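Local atomic coordinates of 11S globulin seed storage protein (Amaranthus hypochondriacus, PDB entry 3QAC), a protein that probably serves as a seed storage protein, a nutrient reservoir whose mature form is a hexamer. Residues 310-314 / 403-407. Residues are numbered along the deposited sequence; the frame is centred on the assembly and turned at random.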
loop_
_atom_site.group_PDB
_atom_site.type_symbol
_atom_site.label_atom_id
_atom_site.label_comp_id
_atom_site.label_asym_id
_atom_site.label_seq_id
_atom_site.Cartn_x
_atom_site.Cartn_y
_atom_site.Cartn_z
ATOM N N VAL A 310 -10.367 -16.454 11.328
ATOM C CA VAL A 310 -9.517 -15.595 12.124
ATOM C C VAL A 310 -9.318 -14.316 11.337
ATOM O O VAL A 310 -8.740 -14.326 10.237
ATOM C CB VAL A 310 -8.147 -16.206 12.354
ATOM C CG1 VAL A 310 -7.389 -15.389 13.392
ATOM C CG2 VAL A 310 -8.292 -17.629 12.792
ATOM N N ASN A 311 -9.819 -13.227 11.899
ATOM C CA ASN A 311 -9.629 -11.906 11.330
ATOM C C ASN A 311 -9.335 -10.890 12.426
ATOM O O ASN A 311 -8.873 -11.250 13.496
ATOM C CB ASN A 311 -10.829 -11.492 10.484
ATOM C CG ASN A 311 -12.131 -11.441 11.282
ATOM O OD1 ASN A 311 -12.125 -11.346 12.509
ATOM N ND2 ASN A 311 -13.253 -11.497 10.575
ATOM N N SER A 312 -9.576 -9.624 12.135
ATOM C CA SER A 312 -9.153 -8.532 12.996
ATOM C C SER A 312 -9.994 -8.401 14.265
ATOM O O SER A 312 -9.614 -7.680 15.179
ATOM C CB SER A 312 -9.217 -7.215 12.229
ATOM O OG SER A 312 -8.313 -7.209 11.146
ATOM N N PHE A 313 -11.131 -9.086 14.314
ATOM C CA PHE A 313 -12.029 -9.004 15.469
ATOM C C PHE A 313 -11.666 -10.000 16.566
ATOM O O PHE A 313 -11.635 -9.647 17.739
ATOM C CB PHE A 313 -13.488 -9.149 15.033
ATOM C CG PHE A 313 -13.830 -8.279 13.869
ATOM C CD1 PHE A 313 -13.941 -6.905 14.030
ATOM C CD2 PHE A 313 -13.981 -8.820 12.600
ATOM C CE1 PHE A 313 -14.221 -6.087 12.946
ATOM C CE2 PHE A 313 -14.269 -8.015 11.508
ATOM C CZ PHE A 313 -14.385 -6.643 11.681
ATOM N N ASN A 314 -11.362 -11.236 16.205
ATOM C CA ASN A 314 -10.895 -12.154 17.228
ATOM C C ASN A 314 -9.376 -12.159 17.354
ATOM O O ASN A 314 -8.837 -12.630 18.349
ATOM C CB ASN A 314 -11.456 -13.562 17.019
ATOM C CG ASN A 314 -11.291 -14.045 15.594
ATOM O OD1 ASN A 314 -12.122 -14.790 15.076
ATOM N ND2 ASN A 314 -10.232 -13.604 14.950
ATOM N N SER A 403 -5.360 -10.841 2.881
ATOM C CA SER A 403 -5.798 -9.507 3.292
ATOM C C SER A 403 -6.532 -9.524 4.602
ATOM O O SER A 403 -6.826 -10.575 5.152
ATOM C CB SER A 403 -6.679 -8.840 2.243
ATOM O OG SER A 403 -8.007 -9.306 2.337
ATOM N N GLU A 404 -6.818 -8.324 5.089
ATOM C CA GLU A 404 -7.510 -8.147 6.345
ATOM C C GLU A 404 -8.961 -8.590 6.169
ATOM O O GLU A 404 -9.576 -8.315 5.148
ATOM C CB GLU A 404 -7.427 -6.679 6.764
ATOM C CG GLU A 404 -8.350 -6.324 7.907
ATOM C CD GLU A 404 -7.935 -5.059 8.621
ATOM O OE1 GLU A 404 -7.341 -4.170 7.957
ATOM O OE2 GLU A 404 -8.204 -4.960 9.846
ATOM N N ASN A 405 -9.494 -9.309 7.147
ATOM C CA ASN A 405 -10.904 -9.686 7.105
ATOM C C ASN A 405 -11.316 -10.025 5.688
ATOM O O ASN A 405 -12.238 -9.409 5.141
ATOM C CB ASN A 405 -11.792 -8.538 7.575
ATOM C CG ASN A 405 -11.220 -7.798 8.759
ATOM O OD1 ASN A 405 -11.086 -6.578 8.718
ATOM N ND2 ASN A 405 -10.894 -8.524 9.823
ATOM N N ALA A 406 -10.608 -10.970 5.079
ATOM C CA ALA A 406 -11.014 -11.490 3.789
ATOM C C ALA A 406 -12.461 -11.946 3.929
ATOM O O ALA A 406 -12.851 -12.533 4.932
ATOM C CB ALA A 406 -10.114 -12.653 3.364
ATOM N N MET A 407 -13.254 -11.656 2.915
ATOM C CA MET A 407 -14.656 -11.972 2.929
ATOM C C MET A 407 -14.872 -12.815 1.704
ATOM O O MET A 407 -14.281 -12.537 0.668
ATOM C CB MET A 407 -15.444 -10.689 2.738
ATOM C CG MET A 407 -16.821 -10.718 3.312
ATOM S SD MET A 407 -16.823 -9.693 4.791
ATOM C CE MET A 407 -16.935 -10.940 6.084
HETATM O O HOH W 1 -13.917 -11.182 7.452
#
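N405 pushes its side-chain amide into the bend of 311-313, lying against the CB atoms of N311 and S312 and coming obliquely to F313 CE2. Both loops belong to the second cupin domain: 310-314 leads from strand 305-310 to helix 318-321, whereas the loop 403-407 links strands 394-401 and 408-410. The hydroxyl of S312 donates a hydrogen bond, S312 OG to E404 OE2 at 2.6 Å, meeting the carboxylate on its anti side and 26° out of its plane. With CG anti to the backbone N (chi1 168°) and the chain extended beyond, E404 reaches this hydroxyl; R319 packs against both residues. The amide plane of N405 is tilted 17° from that of the F313 ring, with N405 CG 4.1 Å from F313 CE2, but stands nearly upright to the N311 amide. An Asx turn shapes the bend: F313 N donates to N311 OD1 at 3.1 Å. The nitrogen of the same N311 amide is joined to the other loop by one water, which accepts from N311 ND2 at 3.2 Å and donates to A406 O at 3.1 Å.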